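Local atomic coordinates of putative enoyl-CoA hydratase/isomerase (Acinetobacter baumannii, PDB entry 3FDU), a protein that probably acts on enoyl-CoA thioesters as a hydratase or isomerase of the crotonase family. Residues G146-L151 with D226-I231; A95-K100 with H216-I221. The protein carries 4 engineered substitutions. All blocks are in the same frame, centred on the assembly; numbering follows the deposited sequence.

Interaction 1 (G146-L151 with D226-I231); sequences GASQLL and DHEAEI
E228 lays its carboxylate over the start of helix 147-155, overlapping the backbone of G146 and the side chain of S148. The two carboxylate oxygens divide the work. OE1 accepts from the backbone N of G146 at 2.7 Å, the N-H arriving from above the carboxylate plane, 41° out of it. OE2 takes the backbone N of S148 at 2.9 Å, nearly in line with its C-O bond. A147, between these two donors in sequence, has its N 3.3 Å from E228 OE2 but at a poor angle for a bond. S148 OG also points at OE2; it sits between its own backbone N and carbonyl carbon (chi1 58°), which brings hydroxyl and amide to the same oxygen. The modelled separation of S148 OG and E228 OE2, 2.4 Å, is very short, so its exact value is doubtful.

G146 is the N-cap residue, and its carbonyl O opens the helix by accepting from both Q149 N and L150 N. A carboxylate lent by helix 218-236 thus serves the N-cap amide of G146 and the first-turn amide of S148 in this crotonase-type fold. The positive end of the helix dipole would be expected to favour a charged E228. The E228 chain, extended beyond CG, reaches across between helices whose short axes come no closer than 10.9 Å, with 134° between their N-to-C directions. P143, in the loop leading into the helix, packs on E228, while L213 of a second subunit packs on S148 and I231.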
# COMPACT_ATOMS: atom_id res chain seq x y z
N GLY A 146 -15.54 0.75 3.53
CA GLY A 146 -14.41 -0.10 3.81
C GLY A 146 -13.12 0.68 3.79
O GLY A 146 -12.05 0.08 3.81
N ALA A 147 -13.21 2.01 3.77
CA ALA A 147 -12.05 2.86 3.59
C ALA A 147 -11.07 2.76 4.74
O ALA A 147 -9.85 2.93 4.54
CB ALA A 147 -12.50 4.35 3.41
N SER A 148 -11.56 2.47 5.96
CA SER A 148 -10.62 2.25 7.07
C SER A 148 -9.61 1.17 6.75
O SER A 148 -8.51 1.18 7.30
CB SER A 148 -11.32 1.93 8.40
OG SER A 148 -12.13 0.76 8.25
N GLN A 149 -9.94 0.24 5.86
CA GLN A 149 -8.98 -0.78 5.44
C GLN A 149 -8.52 -0.63 3.99
O GLN A 149 -7.31 -0.70 3.74
CB GLN A 149 -9.52 -2.23 5.70
CG GLN A 149 -9.62 -2.54 7.19
CD GLN A 149 -10.11 -3.98 7.46
OE1 GLN A 149 -9.90 -4.87 6.65
NE2 GLN A 149 -10.77 -4.19 8.60
N LEU A 150 -9.45 -0.41 3.06
CA LEU A 150 -9.11 -0.24 1.64
C LEU A 150 -8.26 0.99 1.32
O LEU A 150 -7.35 0.91 0.47
CB LEU A 150 -10.36 -0.23 0.75
CG LEU A 150 -11.25 -1.49 0.86
CD1 LEU A 150 -12.48 -1.23 -0.03
CD2 LEU A 150 -10.48 -2.71 0.41
N LEU A 151 -8.54 2.12 1.96
CA LEU A 151 -7.69 3.32 1.70
C LEU A 151 -6.30 3.14 2.34
O LEU A 151 -5.29 3.54 1.78
CB LEU A 151 -8.36 4.62 2.29
CG LEU A 151 -7.65 5.92 1.87
CD1 LEU A 151 -7.66 6.11 0.33
CD2 LEU A 151 -8.29 7.17 2.55
N ASP A 226 -19.72 -3.57 6.60
CA ASP A 226 -20.86 -3.77 7.55
C ASP A 226 -20.49 -3.31 8.95
O ASP A 226 -21.30 -2.71 9.63
CB ASP A 226 -21.34 -5.22 7.55
CG ASP A 226 -22.20 -5.58 6.29
OD1 ASP A 226 -22.77 -4.71 5.59
OD2 ASP A 226 -22.33 -6.77 6.00
N HIS A 227 -19.27 -3.56 9.37
CA HIS A 227 -18.90 -3.23 10.73
C HIS A 227 -18.66 -1.70 10.80
O HIS A 227 -18.97 -1.04 11.79
CB HIS A 227 -17.65 -4.00 11.16
CG HIS A 227 -17.03 -3.46 12.41
ND1 HIS A 227 -17.74 -3.34 13.59
CD2 HIS A 227 -15.80 -2.94 12.64
CE1 HIS A 227 -16.96 -2.80 14.51
NE2 HIS A 227 -15.78 -2.55 13.97
N GLU A 228 -18.10 -1.14 9.74
CA GLU A 228 -18.03 0.33 9.64
C GLU A 228 -19.43 0.94 9.73
O GLU A 228 -19.63 1.97 10.41
CB GLU A 228 -17.41 0.77 8.31
CG GLU A 228 -15.88 0.70 8.29
CD GLU A 228 -15.29 1.28 6.98
OE1 GLU A 228 -16.10 1.60 6.07
OE2 GLU A 228 -14.04 1.41 6.89
N ALA A 229 -20.38 0.33 9.02
CA ALA A 229 -21.74 0.86 8.95
C ALA A 229 -22.32 0.93 10.36
O ALA A 229 -23.03 1.85 10.70
CB ALA A 229 -22.63 -0.03 8.02
N GLU A 230 -22.01 -0.04 11.19
CA GLU A 230 -22.53 -0.04 12.57
C GLU A 230 -22.00 1.17 13.38
O GLU A 230 -22.77 1.93 14.02
CB GLU A 230 -22.20 -1.40 13.24
CG GLU A 230 -22.60 -1.48 14.71
CD GLU A 230 -22.54 -2.93 15.25
OE1 GLU A 230 -23.29 -3.19 16.20
OE2 GLU A 230 -21.78 -3.79 14.72
N ILE A 231 -20.69 1.37 13.30
CA ILE A 231 -20.08 2.53 13.93
C ILE A 231 -20.60 3.87 13.35
O ILE A 231 -20.85 4.81 14.10
CB ILE A 231 -18.53 2.44 13.87
CG1 ILE A 231 -18.10 1.23 14.74
CG2 ILE A 231 -17.85 3.84 14.26
CD1 ILE A 231 -16.66 0.85 14.58

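Interaction 2 (A95-K100 with H216-I221); sequences AARLSK and HDLDQI. With SO4 (sulfate ion), chain G.
A small apolar contact, flanked by a charged arginine head, joins the last turn of helix 87-97 to the beginning of helix 218-236. L218 carries it, setting one methyl against A96 and the other against R97. CD1 of L218 lies 4.1 Å from A96 CB and nearer still, 3.6 Å, to A96 O. The other methyl, L218 CD2, meets R97 CG at 4.0 Å, the two side chains crossing at about a right angle. With CG of L218 turned opposite its backbone N (chi1 -176°), the fork of the leucine is directed at the neighbouring helix. No direct hydrogen bond links the two segments; A96 O is instead bonded by K215 NZ, just ahead of 216-221.

Past its CG, R97 leaves the leucine and runs extended to a sulfate, probably from the crystallisation liquor, whose sulfur lies in the guanidinium plane at its edge. NH1 of R97 donates to sulfate O1 at 3.0 Å, and NH2 adds weak bonds to O1 and O4. K93 also binds this ion. On the side of the other helix, a water accepts from R97 NH1 at 3.2 Å and donates to D219 OD1 at 3.1 Å, bridging opposite charges 6.0 Å apart between these same NH1 and OD1 atoms. The aliphatic part of R97 therefore serves the packing, while its head, with K93, forms an anion-binding spot whose charge is probably partly offset by D219 through the water.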
# COMPACT_ATOMS: atom_id res chain seq x y z
N ALA A 95 -21.36 -2.41 -5.69
CA ALA A 95 -20.19 -2.08 -6.44
C ALA A 95 -19.06 -3.07 -6.14
O ALA A 95 -18.48 -3.62 -7.06
CB ALA A 95 -19.77 -0.61 -6.19
N ALA A 96 -18.78 -3.32 -4.85
CA ALA A 96 -17.73 -4.27 -4.50
C ALA A 96 -17.94 -5.66 -5.13
O ALA A 96 -16.97 -6.31 -5.52
CB ALA A 96 -17.58 -4.41 -2.95
N ARG A 97 -19.20 -6.10 -5.22
CA ARG A 97 -19.51 -7.46 -5.73
C ARG A 97 -19.64 -7.57 -7.27
O ARG A 97 -19.66 -8.69 -7.78
CB ARG A 97 -20.80 -8.01 -5.09
CG ARG A 97 -20.69 -8.38 -3.63
CD ARG A 97 -22.08 -8.58 -3.03
NE ARG A 97 -21.98 -9.34 -1.78
CZ ARG A 97 -22.71 -9.12 -0.69
NH1 ARG A 97 -22.54 -9.89 0.38
NH2 ARG A 97 -23.60 -8.13 -0.66
N LEU A 98 -19.76 -6.46 -7.99
CA LEU A 98 -19.82 -6.52 -9.48
C LEU A 98 -18.67 -7.40 -10.03
O LEU A 98 -17.50 -7.19 -9.74
CB LEU A 98 -19.77 -5.11 -10.06
CG LEU A 98 -19.87 -5.00 -11.58
CD1 LEU A 98 -21.23 -5.49 -12.07
CD2 LEU A 98 -19.63 -3.55 -12.02
N SER A 99 -19.02 -8.43 -10.78
CA SER A 99 -17.99 -9.41 -11.19
C SER A 99 -17.27 -8.89 -12.42
O SER A 99 -16.18 -9.36 -12.80
CB SER A 99 -18.69 -10.79 -11.48
OG SER A 99 -19.19 -10.76 -12.82
N LYS A 100 -17.88 -7.91 -13.09
CA LYS A 100 -17.36 -7.41 -14.34
C LYS A 100 -16.51 -6.16 -14.07
O LYS A 100 -16.61 -5.59 -12.99
CB LYS A 100 -18.53 -7.04 -15.28
CG LYS A 100 -19.36 -8.33 -15.67
CD LYS A 100 -20.73 -8.01 -16.37
CE LYS A 100 -21.45 -9.36 -16.74
NZ LYS A 100 -22.73 -8.97 -17.44
N HIS A 216 -10.13 -12.11 -3.89
CA HIS A 216 -10.29 -13.36 -3.18
C HIS A 216 -10.82 -13.07 -1.77
O HIS A 216 -11.43 -13.94 -1.22
CB HIS A 216 -8.94 -14.09 -3.05
CG HIS A 216 -7.95 -13.36 -2.19
ND1 HIS A 216 -7.67 -13.73 -0.89
CD2 HIS A 216 -7.17 -12.27 -2.44
CE1 HIS A 216 -6.78 -12.90 -0.36
NE2 HIS A 216 -6.44 -12.02 -1.29
N ASP A 217 -10.56 -11.88 -1.19
CA ASP A 217 -11.04 -11.53 0.18
C ASP A 217 -12.34 -10.73 0.20
O ASP A 217 -12.62 -10.04 1.19
CB ASP A 217 -9.98 -10.72 0.92
CG ASP A 217 -9.58 -9.46 0.15
OD1 ASP A 217 -9.90 -9.36 -1.07
OD2 ASP A 217 -8.92 -8.59 0.75
N LEU A 218 -13.14 -10.84 -0.86
CA LEU A 218 -14.41 -10.12 -0.95
C LEU A 218 -15.25 -10.24 0.32
O LEU A 218 -15.85 -9.24 0.80
CB LEU A 218 -15.23 -10.55 -2.19
CG LEU A 218 -16.57 -9.84 -2.52
CD1 LEU A 218 -16.41 -8.29 -2.58
CD2 LEU A 218 -17.21 -10.35 -3.85
N ASP A 219 -15.31 -11.45 0.90
CA ASP A 219 -16.13 -11.66 2.11
C ASP A 219 -15.66 -10.79 3.25
O ASP A 219 -16.50 -10.20 3.94
CB ASP A 219 -16.11 -13.12 2.58
CG ASP A 219 -16.98 -14.01 1.73
OD1 ASP A 219 -17.83 -13.50 0.96
OD2 ASP A 219 -16.80 -15.26 1.83
N GLN A 220 -14.35 -10.69 3.43
CA GLN A 220 -13.79 -9.78 4.45
C GLN A 220 -14.03 -8.29 4.17
O GLN A 220 -14.16 -7.50 5.11
CB GLN A 220 -12.28 -9.98 4.63
CG GLN A 220 -11.88 -11.28 5.28
CD GLN A 220 -12.45 -12.51 4.55
OE1 GLN A 220 -13.19 -13.30 5.15
NE2 GLN A 220 -12.11 -12.68 3.26
N ILE A 221 -14.01 -7.91 2.89
CA ILE A 221 -14.32 -6.52 2.48
C ILE A 221 -15.80 -6.22 2.84
O ILE A 221 -16.13 -5.16 3.39
CB ILE A 221 -14.05 -6.32 0.95
CG1 ILE A 221 -12.54 -6.48 0.67
CG2 ILE A 221 -14.60 -4.93 0.41
CD1 ILE A 221 -12.26 -6.41 -0.88
S SO4 G . -25.67 -8.10 1.91
O1 SO4 G . -24.46 -8.82 2.35
O2 SO4 G . -26.82 -8.52 2.69
O3 SO4 G . -25.50 -6.65 1.99
O4 SO4 G . -25.87 -8.38 0.48
O HOH W 1 -20.24 -11.72 1.75

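How the interactions relate
Helix 218-236 is common to both contacts: its first turn meets 95-100 in interaction 2, and a later part meets 146-151 in interaction 1. The centres lie 14 Å apart, and the contacts touch where L150 CD1 comes within 4.3 Å of I221 CG2. Along the chain the segments alternate, 95-100, 146-151, 216-221, 226-231, so the one late helix ties two earlier parts of the crotonase fold together. K93 adds a further connection, salt-bridged to D226 and bound to the sulfate. Both contacts also border subunit interfaces: Q149 packs on H216 of a second subunit, and H216 on Q149 of the third.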